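PDZ domain protein (Parabacteroides distasonis, PDB 4L8N) is of unknown function but carries PDZ domains at both ends around a DUF4136 domain and binds magnesium. Local coordinates at residues I35-A40 with R449-V454. Numbering follows the deposited sequence.
Sequences IPYSSA and RSEVTV
A type II beta turn of the N-terminal PDZ domain, Ile35 to Ser38, leads from strand 29-34 into helix 39-43 and sets Pro36 and Tyr37 against the long C-terminal strand 438-456, joining two parts of the chain far apart in sequence. Proline suits the first corner of such a turn because its ring already restricts phi to the value needed; Tyr37, at the second corner, takes the left-handed conformation (phi 70°) that this turn type requires. The largest part of the contact is a cation-pi stack: the guanidinium of Arg449 lies flat on the Tyr37 ring, the planes 2° apart and CZ 4.1 Å from the ring centroid. The two side chains run past each other in opposite directions. Arginine suits this place because its long chain spans the ring with methylenes and ends in a flat cation. Extended from CG to NE, it lays CD over the middle of the ring, a CH-pi contact of 3.7 Å to the centroid, and carries NH1 back to Tyr37 CB, while the phenol oxygen OH reaches Arg449 CA at 3.4 Å. An alanine in place of Arg449 would probably cost this face of the Tyr37 ring the methylenes from CG outward and the guanidinium, leaving the ring freer to turn. Arg449 also makes a cation-pi contact with Tyr309 on the adjacent strand 298-309. On Glu451, the extended chain beyond CG crosses Pro36 at about a right angle. Its methylene CB packs on Pro36 CG at 3.8 Å, apolar against apolar, and Thr453 OG1 is a looser neighbour of the same CG. A glutamate oxygen fits the slightly positive hydrogens of the aromatic edge: Glu451 OE2 lies in the ring plane, 4.0 Å from Tyr37 CD2.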
ATOM      1  N   ILE A  35      12.857 -30.273  -4.124  1.00 59.04           N
ATOM      2  CA  ILE A  35      11.918 -31.222  -4.686  1.00 58.69           C
ATOM      3  C   ILE A  35      11.730 -32.398  -3.696  1.00 61.88           C
ATOM      4  O   ILE A  35      12.694 -33.045  -3.320  1.00 62.02           O
ATOM      5  CB  ILE A  35      12.374 -31.637  -6.096  1.00 63.14           C
ATOM      6  CG1 ILE A  35      12.152 -30.446  -7.043  1.00 63.48           C
ATOM      7  CG2 ILE A  35      11.631 -32.893  -6.592  1.00 62.89           C
ATOM      8  CD1 ILE A  35      13.169 -30.239  -8.004  1.00 73.33           C
ATOM      9  N   PRO A  36      10.501 -32.659  -3.223  1.00 58.48           N
ATOM     10  CA  PRO A  36      10.317 -33.747  -2.255  1.00 58.80           C
ATOM     11  C   PRO A  36      10.717 -35.082  -2.818  1.00 66.31           C
ATOM     12  O   PRO A  36      10.577 -35.311  -4.017  1.00 68.56           O
ATOM     13  CB  PRO A  36       8.813 -33.726  -1.970  1.00 59.46           C
ATOM     14  CG  PRO A  36       8.366 -32.327  -2.348  1.00 63.55           C
ATOM     15  CD  PRO A  36       9.226 -31.964  -3.507  1.00 59.89           C
ATOM     16  N   TYR A  37      11.229 -35.958  -1.949  1.00 62.78           N
ATOM     17  CA  TYR A  37      11.623 -37.321  -2.280  1.00 62.86           C
ATOM     18  C   TYR A  37      12.888 -37.356  -3.175  1.00 68.66           C
ATOM     19  O   TYR A  37      13.260 -38.437  -3.653  1.00 70.46           O
ATOM     20  CB  TYR A  37      10.427 -38.089  -2.913  1.00 63.09           C
ATOM     21  CG  TYR A  37       9.312 -38.353  -1.921  1.00 63.84           C
ATOM     22  CD1 TYR A  37       9.474 -39.277  -0.894  1.00 66.70           C
ATOM     23  CD2 TYR A  37       8.100 -37.672  -2.002  1.00 63.37           C
ATOM     24  CE1 TYR A  37       8.457 -39.524   0.029  1.00 67.08           C
ATOM     25  CE2 TYR A  37       7.069 -37.917  -1.089  1.00 63.70           C
ATOM     26  CZ  TYR A  37       7.256 -38.845  -0.070  1.00 70.86           C
ATOM     27  OH  TYR A  37       6.294 -39.095   0.883  1.00 66.78           O
ATOM     28  N   SER A  38      13.602 -36.211  -3.305  1.00 63.25           N
ATOM     29  CA  SER A  38      14.830 -36.082  -4.106  1.00 63.00           C
ATOM     30  C   SER A  38      16.097 -36.338  -3.280  1.00 67.72           C
ATOM     31  O   SER A  38      16.055 -36.381  -2.051  1.00 67.38           O
ATOM     32  CB  SER A  38      14.909 -34.696  -4.748  1.00 63.98           C
ATOM     33  OG  SER A  38      15.111 -33.647  -3.812  1.00 63.33           O
ATOM     34  N   SER A  39      17.230 -36.482  -3.967  1.00 66.10           N
ATOM     35  CA  SER A  39      18.523 -36.716  -3.342  1.00 66.91           C
ATOM     36  C   SER A  39      19.028 -35.444  -2.680  1.00 68.62           C
ATOM     37  O   SER A  39      19.594 -35.528  -1.594  1.00 68.59           O
ATOM     38  CB  SER A  39      19.527 -37.254  -4.357  1.00 73.07           C
ATOM     39  OG  SER A  39      19.132 -38.532  -4.836  1.00 82.06           O
ATOM     40  N   ALA A  40      18.800 -34.270  -3.304  1.00 63.32           N
ATOM     41  CA  ALA A  40      19.166 -32.971  -2.728  1.00 62.25           C
ATOM     42  C   ALA A  40      18.470 -32.779  -1.357  1.00 64.53           C
ATOM     43  O   ALA A  40      19.111 -32.350  -0.400  1.00 63.72           O
ATOM     44  CB  ALA A  40      18.781 -31.856  -3.681  1.00 62.19           C
ATOM     45  N   ARG A 449       2.643 -41.192  -0.752  1.00 60.01           N
ATOM     46  CA  ARG A 449       3.549 -40.075  -0.924  1.00 57.56           C
ATOM     47  C   ARG A 449       2.708 -38.871  -0.805  1.00 58.74           C
ATOM     48  O   ARG A 449       1.723 -38.741  -1.527  1.00 58.94           O
ATOM     49  CB  ARG A 449       4.322 -40.126  -2.253  1.00 54.20           C
ATOM     50  CG  ARG A 449       5.471 -41.067  -2.211  1.00 56.78           C
ATOM     51  CD  ARG A 449       6.454 -40.775  -3.304  1.00 60.20           C
ATOM     52  NE  ARG A 449       7.678 -41.559  -3.111  1.00 61.90           N
ATOM     53  CZ  ARG A 449       8.774 -41.443  -3.855  1.00 74.43           C
ATOM     54  NH1 ARG A 449       8.818 -40.574  -4.855  1.00 62.85           N
ATOM     55  NH2 ARG A 449       9.833 -42.200  -3.607  1.00 65.06           N
ATOM     56  N   SER A 450       3.009 -38.056   0.189  1.00 55.13           N
ATOM     57  CA  SER A 450       2.330 -36.801   0.475  1.00 54.55           C
ATOM     58  C   SER A 450       3.352 -35.697   0.451  1.00 62.97           C
ATOM     59  O   SER A 450       4.498 -35.900   0.892  1.00 65.90           O
ATOM     60  CB  SER A 450       1.623 -36.867   1.816  1.00 57.10           C
ATOM     61  OG  SER A 450       0.283 -36.449   1.650  1.00 68.78           O
ATOM     62  N   GLU A 451       2.981 -34.564  -0.143  1.00 59.19           N
ATOM     63  CA  GLU A 451       3.867 -33.416  -0.295  1.00 59.37           C
ATOM     64  C   GLU A 451       3.085 -32.120  -0.481  1.00 62.84           C
ATOM     65  O   GLU A 451       2.039 -32.094  -1.128  1.00 62.86           O
ATOM     66  CB  GLU A 451       4.883 -33.605  -1.469  1.00 61.53           C
ATOM     67  CG  GLU A 451       4.320 -34.194  -2.763  1.00 74.58           C
ATOM     68  CD  GLU A 451       5.246 -34.259  -3.970  1.00 95.13           C
ATOM     69  OE1 GLU A 451       5.372 -33.235  -4.680  1.00 86.64           O
ATOM     70  OE2 GLU A 451       5.770 -35.363  -4.261  1.00 86.99           O
ATOM     71  N   VAL A 452       3.588 -31.059   0.150  1.00 59.65           N
ATOM     72  CA  VAL A 452       3.133 -29.669   0.039  1.00 59.32           C
ATOM     73  C   VAL A 452       4.374 -28.804  -0.182  1.00 66.21           C
ATOM     74  O   VAL A 452       5.313 -28.884   0.610  1.00 69.65           O
ATOM     75  CB  VAL A 452       2.302 -29.124   1.225  1.00 61.25           C
ATOM     76  CG1 VAL A 452       1.782 -27.729   0.910  1.00 60.60           C
ATOM     77  CG2 VAL A 452       1.148 -30.038   1.577  1.00 61.09           C
ATOM     78  N   THR A 453       4.377 -28.002  -1.244  1.00 60.54           N
ATOM     79  CA  THR A 453       5.413 -27.030  -1.549  1.00 59.51           C
ATOM     80  C   THR A 453       4.772 -25.654  -1.469  1.00 61.36           C
ATOM     81  O   THR A 453       3.776 -25.394  -2.144  1.00 60.30           O
ATOM     82  CB  THR A 453       6.043 -27.332  -2.909  1.00 67.74           C
ATOM     83  OG1 THR A 453       6.790 -28.540  -2.790  1.00 70.17           O
ATOM     84  CG2 THR A 453       6.944 -26.204  -3.410  1.00 63.80           C
ATOM     85  N   VAL A 454       5.290 -24.801  -0.584  1.00 57.45           N
ATOM     86  CA  VAL A 454       4.839 -23.402  -0.446  1.00 55.19           C
ATOM     87  C   VAL A 454       6.034 -22.592  -0.885  1.00 62.45           C
ATOM     88  O   VAL A 454       7.082 -22.622  -0.223  1.00 63.81           O
ATOM     89  CB  VAL A 454       4.293 -23.021   0.940  1.00 56.24           C
ATOM     90  CG1 VAL A 454       3.773 -21.577   0.944  1.00 55.81           C
ATOM     91  CG2 VAL A 454       3.187 -23.989   1.367  1.00 55.41           C
TER